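Local structure of formylmethanofuran--tetrahydromethanopterin formyltransferase (Methanosarcina barkeri, 1M5S) at residues A[85-88]-A[89-93]; A[170-173]-A[174-177]; A[251-254]-A[255-258]. The protein catalyses the reversible transfer of a formyl group from formylmethanofuran to tetrahydromethanopterin, an early step of methanogenesis from carbon dioxide. All coordinates share one frame; numbering follows the deposited sequence.

The three contacts come one after another along the chain, each within a helix or at its start. Contact 1 lies along helix 81-95 in the N-terminal part of the chain. Contacts 2 and 3 lie in the proximal lobe, where each turns a strand end into a helix: strand 147-170 into helix 173-187, and strand 243-251 into helix 254-268. Those two strands pair antiparallel, although the contact centres are about 27 Å apart. Contacts 1 and 2 lie on opposite sides of the chain's centre, about 37 Å between their centres, and both touch the second subunit of the homotetramer; contact 2 also meets the third. Contact 3, about 24 Å from contact 1 between centres, touches no other chain.

Contact 1: residues A[85-88]-A[89-93]; sequences EEQL and LERIG
The NE of Arg-91 donates to the side-chain oxygen OE1 of Gln-87 over 2.8 Å, in a nearly straight bond (162° at the hydrogen). The amide oxygen comes to the edge of the guanidinium close to its plane, yet the two flat groups are turned 63° apart. Gln-87 reaches this point because its chain bends at chi2 (-56°), while Arg-91 runs extended from CG to NE. The other guanidinium nitrogens are spoken for as well: NH1 donates to the carbonyls of Ala-40 and Gly-42, NH2 to that of Phe-43 in the same chain. A leucine in place of Arg-91 would probably leave those three carbonyls and Gln-87 OE1 without their donors. This is i to i+4 pairing within helix 81-95, and the backbone repeats it, with Leu-89 N bonded to Glu-85 O at 3.0 Å and Ile-92 N to Leu-88 O at 2.9 Å. On the neighbouring flank Glu-86 and Glu-90 run side by side, their OE2 atoms 3.3 Å apart, which would probably favour a proton on one of them. A water donates to Glu-90 OE1 at 2.9 Å and weakly accepts from Gln-87 NE2. The apolar flank carries Leu-88 and Ile-92, CD2 to CD1 4.3 Å, both packed on Val-23 of strand 12-26. Phe-43 of the second subunit packs against Gln-87, Glu-90 and Arg-91.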
ATOM      1  N   GLU A  85       2.921 -22.023 -22.687  1.00 39.72           N
ATOM      2  CA  GLU A  85       2.762 -23.161 -21.784  1.00 40.10           C
ATOM      3  C   GLU A  85       3.958 -23.259 -20.850  1.00 38.59           C
ATOM      4  O   GLU A  85       3.801 -23.468 -19.651  1.00 38.40           O
ATOM      5  CB  GLU A  85       2.619 -24.465 -22.584  1.00 49.12           C
ATOM      6  CG  GLU A  85       2.575 -25.740 -21.729  1.00 52.88           C
ATOM      7  CD  GLU A  85       1.925 -26.923 -22.442  1.00 60.81           C
ATOM      8  OE1 GLU A  85       2.313 -27.220 -23.592  1.00 60.20           O
ATOM      9  OE2 GLU A  85       1.036 -27.567 -21.844  1.00 61.68           O
ATOM     10  N   GLU A  86       5.144 -23.025 -21.399  1.00 34.39           N
ATOM     11  CA  GLU A  86       6.379 -23.035 -20.624  1.00 35.24           C
ATOM     12  C   GLU A  86       6.367 -21.934 -19.563  1.00 34.45           C
ATOM     13  O   GLU A  86       6.690 -22.187 -18.401  1.00 31.64           O
ATOM     14  CB  GLU A  86       7.578 -22.847 -21.559  1.00 38.97           C
ATOM     15  CG  GLU A  86       8.947 -23.083 -20.928  1.00 50.68           C
ATOM     16  CD  GLU A  86      10.094 -22.787 -21.890  1.00 62.39           C
ATOM     17  OE1 GLU A  86       9.880 -22.816 -23.123  1.00 64.97           O
ATOM     18  OE2 GLU A  86      11.215 -22.520 -21.410  1.00 67.74           O
ATOM     19  N   GLN A  87       5.964 -20.728 -19.966  1.00 34.43           N
ATOM     20  CA  GLN A  87       5.935 -19.578 -19.066  1.00 33.03           C
ATOM     21  C   GLN A  87       4.885 -19.761 -17.985  1.00 31.25           C
ATOM     22  O   GLN A  87       5.099 -19.394 -16.833  1.00 34.07           O
ATOM     23  CB  GLN A  87       5.649 -18.294 -19.839  1.00 26.51           C
ATOM     24  CG  GLN A  87       6.851 -17.728 -20.543  1.00 25.97           C
ATOM     25  CD  GLN A  87       8.015 -17.482 -19.610  1.00 27.68           C
ATOM     26  OE1 GLN A  87       7.958 -16.603 -18.757  1.00 38.20           O
ATOM     27  NE2 GLN A  87       9.099 -18.228 -19.798  1.00 27.77           N
ATOM     28  N   LEU A  88       3.758 -20.353 -18.362  1.00 25.52           N
ATOM     29  CA  LEU A  88       2.707 -20.674 -17.411  1.00 31.34           C
ATOM     30  C   LEU A  88       3.200 -21.656 -16.356  1.00 37.11           C
ATOM     31  O   LEU A  88       3.004 -21.437 -15.161  1.00 27.00           O
ATOM     32  CB  LEU A  88       1.502 -21.263 -18.135  1.00 23.83           C
ATOM     33  CG  LEU A  88       0.667 -20.253 -18.915  1.00 32.02           C
ATOM     34  CD1 LEU A  88      -0.415 -20.974 -19.697  1.00 33.53           C
ATOM     35  CD2 LEU A  88       0.057 -19.255 -17.957  1.00 29.50           C
ATOM     36  N   LEU A  89       3.904 -22.693 -16.797  1.00 35.88           N
ATOM     37  CA  LEU A  89       4.427 -23.709 -15.891  1.00 36.83           C
ATOM     38  C   LEU A  89       5.395 -23.110 -14.889  1.00 30.14           C
ATOM     39  O   LEU A  89       5.227 -23.280 -13.690  1.00 31.70           O
ATOM     40  CB  LEU A  89       5.130 -24.836 -16.671  1.00 35.41           C
ATOM     41  CG  LEU A  89       4.366 -26.151 -16.820  1.00 49.39           C
ATOM     42  CD1 LEU A  89       3.905 -26.626 -15.453  1.00 48.97           C
ATOM     43  CD2 LEU A  89       3.178 -25.940 -17.743  1.00 54.55           C
ATOM     44  N   GLU A  90       6.362 -22.348 -15.390  1.00 26.18           N
ATOM     45  CA  GLU A  90       7.426 -21.805 -14.559  1.00 21.98           C
ATOM     46  C   GLU A  90       6.929 -20.686 -13.629  1.00 28.68           C
ATOM     47  O   GLU A  90       7.325 -20.616 -12.469  1.00 26.40           O
ATOM     48  CB  GLU A  90       8.561 -21.294 -15.451  1.00 34.04           C
ATOM     49  CG  GLU A  90       9.348 -22.422 -16.116  1.00 42.59           C
ATOM     50  CD  GLU A  90      10.452 -21.935 -17.025  1.00 54.12           C
ATOM     51  OE1 GLU A  90      11.199 -21.010 -16.628  1.00 52.62           O
ATOM     52  OE2 GLU A  90      10.592 -22.516 -18.125  1.00 58.70           O
ATOM     53  N   ARG A  91       6.012 -19.860 -14.122  1.00 27.02           N
ATOM     54  CA  ARG A  91       5.533 -18.676 -13.379  1.00 32.89           C
ATOM     55  C   ARG A  91       4.470 -19.042 -12.326  1.00 26.04           C
ATOM     56  O   ARG A  91       4.412 -18.448 -11.241  1.00 33.59           O
ATOM     57  CB  ARG A  91       4.950 -17.646 -14.343  1.00 28.97           C
ATOM     58  CG  ARG A  91       5.993 -16.630 -14.823  1.00 30.34           C
ATOM     59  CD  ARG A  91       5.564 -15.889 -16.090  1.00 29.74           C
ATOM     60  NE  ARG A  91       6.673 -15.191 -16.760  1.00 26.03           N
ATOM     61  CZ  ARG A  91       7.232 -14.060 -16.304  1.00 34.13           C
ATOM     62  NH1 ARG A  91       6.803 -13.485 -15.173  1.00 29.04           N
ATOM     63  NH2 ARG A  91       8.236 -13.420 -16.920  1.00 34.20           N
ATOM     64  N   ILE A  92       3.581 -19.968 -12.675  1.00 22.69           N
ATOM     65  CA  ILE A  92       2.586 -20.441 -11.727  1.00 27.17           C
ATOM     66  C   ILE A  92       3.197 -21.432 -10.736  1.00 31.87           C
ATOM     67  O   ILE A  92       3.006 -21.313  -9.526  1.00 23.23           O
ATOM     68  CB  ILE A  92       1.394 -21.063 -12.446  1.00 25.86           C
ATOM     69  CG1 ILE A  92       0.644 -19.975 -13.214  1.00 35.03           C
ATOM     70  CG2 ILE A  92       0.465 -21.709 -11.451  1.00 26.03           C
ATOM     71  CD1 ILE A  92      -0.630 -20.443 -13.833  1.00 31.39           C
ATOM     72  N   GLY A  93       4.031 -22.335 -11.240  1.00 28.85           N
ATOM     73  CA  GLY A  93       4.694 -23.296 -10.374  1.00 26.91           C
ATOM     74  C   GLY A  93       5.646 -22.671  -9.372  1.00 26.44           C
ATOM     75  O   GLY A  93       5.601 -22.996  -8.192  1.00 30.75           O
TER
HETATM   76  O   HOH W   1      12.044 -18.754 -18.247  1.00 43.77           O

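Contact 2: residues A[170-173]-A[174-177]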
ATOM      1  N   GLY A 170       4.286  16.006 -21.133  1.00 20.28           N
ATOM      2  CA  GLY A 170       4.004  16.883 -20.012  1.00 18.74           C
ATOM      3  C   GLY A 170       4.995  18.025 -19.901  1.00 20.13           C
ATOM      4  O   GLY A 170       6.132  17.912 -20.371  1.00 17.72           O
ATOM      5  N   ASP A 171       4.596  19.098 -19.221  1.00 20.76           N
ATOM      6  CA  ASP A 171       5.506  20.219 -18.994  1.00 19.18           C
ATOM      7  C   ASP A 171       6.671  19.860 -18.070  1.00 22.50           C
ATOM      8  O   ASP A 171       7.760  20.422 -18.179  1.00 26.25           O
ATOM      9  CB  ASP A 171       4.749  21.442 -18.453  1.00 19.42           C
ATOM     10  CG  ASP A 171       4.002  21.170 -17.152  1.00 22.70           C
ATOM     11  OD1 ASP A 171       3.989  20.031 -16.650  1.00 22.00           O
ATOM     12  OD2 ASP A 171       3.433  22.136 -16.612  1.00 20.85           O
ATOM     13  N   SER A 172       6.451  18.854 -17.230  1.00 21.24           N
ATOM     14  CA  SER A 172       7.455  18.386 -16.284  1.00 20.03           C
ATOM     15  C   SER A 172       7.390  16.863 -16.219  1.00 16.70           C
ATOM     16  O   SER A 172       6.390  16.263 -16.615  1.00 16.54           O
ATOM     17  CB  SER A 172       7.188  18.983 -14.890  1.00 19.65           C
ATOM     18  OG  SER A 172       6.014  18.431 -14.303  1.00 24.29           O
ATOM     19  N   GLN A 173       8.452  16.253 -15.697  1.00 14.90           N
ATOM     20  CA  GLN A 173       8.491  14.812 -15.508  1.00 15.36           C
ATOM     21  C   GLN A 173       7.331  14.321 -14.663  1.00 15.29           C
ATOM     22  O   GLN A 173       6.673  13.343 -15.019  1.00 14.67           O
ATOM     23  CB  GLN A 173       9.802  14.397 -14.845  1.00 17.36           C
ATOM     24  CG  GLN A 173      10.056  12.905 -14.884  1.00 17.40           C
ATOM     25  CD  GLN A 173      11.464  12.549 -14.468  1.00 28.50           C
ATOM     26  OE1 GLN A 173      11.863  12.762 -13.323  1.00 30.83           O
ATOM     27  NE2 GLN A 173      12.223  11.984 -15.398  1.00 24.36           N
ATOM     28  N   MET A 174       7.084  14.990 -13.541  1.00 15.50           N
ATOM     29  CA  MET A 174       6.065  14.514 -12.604  1.00 17.59           C
ATOM     30  C   MET A 174       4.641  14.753 -13.090  1.00 14.68           C
ATOM     31  O   MET A 174       3.742  13.994 -12.750  1.00 17.68           O
ATOM     32  CB  MET A 174       6.267  15.139 -11.223  1.00 22.97           C
ATOM     33  CG  MET A 174       7.559  14.701 -10.535  1.00 20.36           C
ATOM     34  SD  MET A 174       8.009  12.949 -10.798  1.00 22.86           S
ATOM     35  CE  MET A 174       6.593  12.086 -10.094  1.00 40.04           C
ATOM     36  N   THR A 175       4.458  15.741 -13.963  1.00 16.72           N
ATOM     37  CA  THR A 175       3.172  15.941 -14.632  1.00 16.82           C
ATOM     38  C   THR A 175       2.838  14.765 -15.541  1.00 16.68           C
ATOM     39  O   THR A 175       1.738  14.203 -15.474  1.00 15.52           O
ATOM     40  CB  THR A 175       3.170  17.221 -15.489  1.00 15.76           C
ATOM     41  OG1 THR A 175       3.217  18.371 -14.638  1.00 16.95           O
ATOM     42  CG2 THR A 175       1.919  17.289 -16.352  1.00 14.68           C
ATOM     43  N   ALA A 176       3.798  14.402 -16.392  1.00 14.85           N
ATOM     44  CA  ALA A 176       3.603  13.307 -17.333  1.00 19.10           C
ATOM     45  C   ALA A 176       3.469  11.974 -16.591  1.00 13.18           C
ATOM     46  O   ALA A 176       2.612  11.156 -16.931  1.00 16.14           O
ATOM     47  CB  ALA A 176       4.762  13.256 -18.331  1.00 17.52           C
ATOM     48  N   LEU A 177       4.265  11.786 -15.539  1.00 14.38           N
ATOM     49  CA  LEU A 177       4.213  10.547 -14.769  1.00 14.02           C
ATOM     50  C   LEU A 177       2.888  10.384 -14.026  1.00 16.06           C
ATOM     51  O   LEU A 177       2.337   9.289 -13.968  1.00 14.24           O
ATOM     52  CB  LEU A 177       5.372  10.480 -13.772  1.00 14.49           C
ATOM     53  CG  LEU A 177       5.477   9.180 -12.959  1.00 17.19           C
ATOM     54  CD1 LEU A 177       5.341   7.962 -13.881  1.00 19.27           C
ATOM     55  CD2 LEU A 177       6.800   9.151 -12.221  1.00 17.17           C
TER
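This is a helix start: Ser-172 is the N-cap of helix 173-187, just after the chain leaves strand 147-170, and the side chains of the cap residue and of Asp-171 before it meet the hydroxyl of Thr-175. Asp-171 OD1 accepts with its syn lone pair from Thr-175 OG1, 2.7 Å away, the two side chains crossing at about a right angle. Asp-171 reaches forward to the first turn because CG sits between its backbone N and carbonyl carbon (chi1 58°). Ser-172 OG comes within 2.8 Å of the same Thr-175 OG1. The first backbone turn closes with Ala-176 N on Ser-172 O at 3.2 Å, nearly straight at 169°, and Leu-177 N on Gln-173 O at 2.9 Å. Gly-170 runs close by Ala-176, its N 4.0 Å from Ala-176 CB, and a CB on the glycine would clash with Ala-176 N. At the far end of its extended chain, Gln-173 gives its NE2 to the Glu-146 carbonyl of the second subunit. Ser-172 OG is hydrogen-bonded to the Ser-172 and Thr-175 hydroxyls of the third subunit. The buried hydroxyls thus form a hydrogen-bonded network continuing from one subunit into the next, with Asp-171 OD1 as an acceptor for it, and the nearby helix start would probably favour negative charge on that carboxylate.

Contact 3: residues A[251-254]-A[255-258]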
ATOM      1  N   GLY A 251      -3.904  -6.952 -24.767  1.00 23.95           N
ATOM      2  CA  GLY A 251      -5.305  -7.245 -24.518  1.00 18.90           C
ATOM      3  C   GLY A 251      -5.858  -8.379 -25.356  1.00 28.54           C
ATOM      4  O   GLY A 251      -5.275  -8.756 -26.376  1.00 26.12           O
ATOM      5  N   LEU A 252      -7.029  -8.864 -24.959  1.00 22.97           N
ATOM      6  CA  LEU A 252      -7.640 -10.042 -25.564  1.00 29.92           C
ATOM      7  C   LEU A 252      -8.204  -9.769 -26.958  1.00 41.38           C
ATOM      8  O   LEU A 252      -8.039 -10.581 -27.873  1.00 39.76           O
ATOM      9  CB  LEU A 252      -8.741 -10.572 -24.643  1.00 27.59           C
ATOM     10  CG  LEU A 252      -8.237 -11.029 -23.270  1.00 29.23           C
ATOM     11  CD1 LEU A 252      -9.410 -11.404 -22.372  1.00 33.30           C
ATOM     12  CD2 LEU A 252      -7.282 -12.203 -23.447  1.00 31.03           C
ATOM     13  N   ASP A 253      -8.875  -8.632 -27.115  1.00 41.73           N
ATOM     14  CA  ASP A 253      -9.423  -8.236 -28.408  1.00 41.58           C
ATOM     15  C   ASP A 253      -9.124  -6.767 -28.721  1.00 43.37           C
ATOM     16  O   ASP A 253      -8.437  -6.089 -27.957  1.00 37.91           O
ATOM     17  CB  ASP A 253     -10.937  -8.510 -28.450  1.00 36.87           C
ATOM     18  CG  ASP A 253     -11.696  -7.879 -27.282  1.00 48.12           C
ATOM     19  OD1 ASP A 253     -11.296  -6.803 -26.814  1.00 49.14           O
ATOM     20  OD2 ASP A 253     -12.742  -8.423 -26.875  1.00 51.70           O
ATOM     21  N   GLU A 254      -9.627  -6.284 -29.855  1.00 31.28           N
ATOM     22  CA  GLU A 254      -9.423  -4.897 -30.261  1.00 32.42           C
ATOM     23  C   GLU A 254     -10.273  -3.937 -29.447  1.00 32.31           C
ATOM     24  O   GLU A 254      -9.826  -2.842 -29.108  1.00 36.14           O
ATOM     25  CB  GLU A 254      -9.744  -4.725 -31.744  1.00 38.30           C
ATOM     26  CG  GLU A 254      -8.560  -4.993 -32.659  1.00 31.40           C
ATOM     27  CD  GLU A 254      -8.876  -4.731 -34.126  1.00 51.45           C
ATOM     28  OE1 GLU A 254      -9.296  -3.599 -34.468  1.00 50.34           O
ATOM     29  OE2 GLU A 254      -8.689  -5.663 -34.935  1.00 50.33           O
ATOM     30  N   GLU A 255     -11.485  -4.371 -29.110  1.00 21.14           N
ATOM     31  CA  GLU A 255     -12.435  -3.549 -28.360  1.00 31.52           C
ATOM     32  C   GLU A 255     -11.910  -3.198 -26.967  1.00 31.96           C
ATOM     33  O   GLU A 255     -12.137  -2.093 -26.469  1.00 27.34           O
ATOM     34  CB  GLU A 255     -13.782  -4.269 -28.237  1.00 33.27           C
ATOM     35  CG  GLU A 255     -14.421  -4.636 -29.578  1.00 53.34           C
ATOM     36  CD  GLU A 255     -14.128  -6.078 -30.006  1.00 62.81           C
ATOM     37  OE1 GLU A 255     -13.016  -6.356 -30.515  1.00 60.20           O
ATOM     38  OE2 GLU A 255     -15.026  -6.935 -29.852  1.00 67.43           O
ATOM     39  N   SER A 256     -11.183  -4.138 -26.364  1.00 31.03           N
ATOM     40  CA  SER A 256     -10.666  -3.980 -25.012  1.00 35.13           C
ATOM     41  C   SER A 256      -9.468  -3.049 -25.012  1.00 32.35           C
ATOM     42  O   SER A 256      -9.329  -2.216 -24.116  1.00 32.24           O
ATOM     43  CB  SER A 256     -10.267  -5.337 -24.431  1.00 34.97           C
ATOM     44  OG  SER A 256     -11.407  -6.158 -24.247  1.00 41.18           O
ATOM     45  N   ILE A 257      -8.612  -3.185 -26.022  1.00 28.53           N
ATOM     46  CA  ILE A 257      -7.493  -2.275 -26.192  1.00 33.88           C
ATOM     47  C   ILE A 257      -8.001  -0.849 -26.375  1.00 32.97           C
ATOM     48  O   ILE A 257      -7.485   0.082 -25.760  1.00 21.19           O
ATOM     49  CB  ILE A 257      -6.643  -2.651 -27.410  1.00 30.37           C
ATOM     50  CG1 ILE A 257      -6.213  -4.116 -27.316  1.00 39.62           C
ATOM     51  CG2 ILE A 257      -5.442  -1.720 -27.506  1.00 35.00           C
ATOM     52  CD1 ILE A 257      -4.799  -4.320 -26.868  1.00 30.57           C
ATOM     53  N   LYS A 258      -9.060  -0.692 -27.164  1.00 32.21           N
ATOM     54  CA  LYS A 258      -9.627   0.628 -27.419  1.00 32.07           C
ATOM     55  C   LYS A 258     -10.241   1.223 -26.164  1.00 29.13           C
ATOM     56  O   LYS A 258     -10.042   2.400 -25.868  1.00 28.35           O
ATOM     57  CB  LYS A 258     -10.679   0.559 -28.528  1.00 31.15           C
ATOM     58  CG  LYS A 258     -10.071   0.447 -29.914  1.00 24.99           C
ATOM     59  CD  LYS A 258     -11.101   0.101 -30.981  1.00 31.49           C
ATOM     60  CE  LYS A 258     -10.397  -0.255 -32.291  1.00 36.16           C
ATOM     61  NZ  LYS A 258     -11.344  -0.433 -33.425  1.00 50.22           N
TER
HETATM   62  O   HOH W   2     -10.749  -8.021 -31.954  1.00 39.77           O
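Hydrogen bonds to one oxygen dominate here: Asp-253 OD1 accepts from both Ser-256 OG, at 2.6 Å, and Ser-256 N, at 2.7 Å. The hydroxyl arrives on the syn side, 32° out of the carboxylate plane, whereas the amide meets OD1 nearly along the C-O bond direction. Asp-253 can turn OD1 to the helix because its CG is folded between backbone N and carbonyl carbon (chi1 53°). With two donors from one residue, OD1 is held from two directions, and the carboxylate sits at the helix start, where the helix dipole would probably favour its negative charge. This is an Asp N-cap on helix 254-268, placed just after strand 243-251 so that, in the proximal lobe, the chain turns from strand into helix within a few residues. The backbone follows with Lys-258 N on Glu-254 O at 3.0 Å, and a weak, long bond from Ile-257 N to Asp-253 O.

Charged groups make the second kind of contact. The carboxylate of Glu-255 is stacked on that of Asp-253, planes 26° apart, with Asp-253 OD2 and Glu-255 OE2 4.0 Å from each other; these are like charges, so the stack is probably unfavourable electrostatically. A water accepts from Glu-254 N and donates to Glu-255 OE1. Glu-254 and Lys-258 lie side by side along strand 289-292, and OE1 to NZ is a long salt bridge of 3.9 Å.

The Ile-257 side chain packs against backbone: CG1 lies 3.0 Å from Asp-253 O, a tight approach, and CD1 3.5 Å from Gly-251 N. Its apolar neighbours are Ile-161 of strand 147-170 and Phe-291 of strand 289-292.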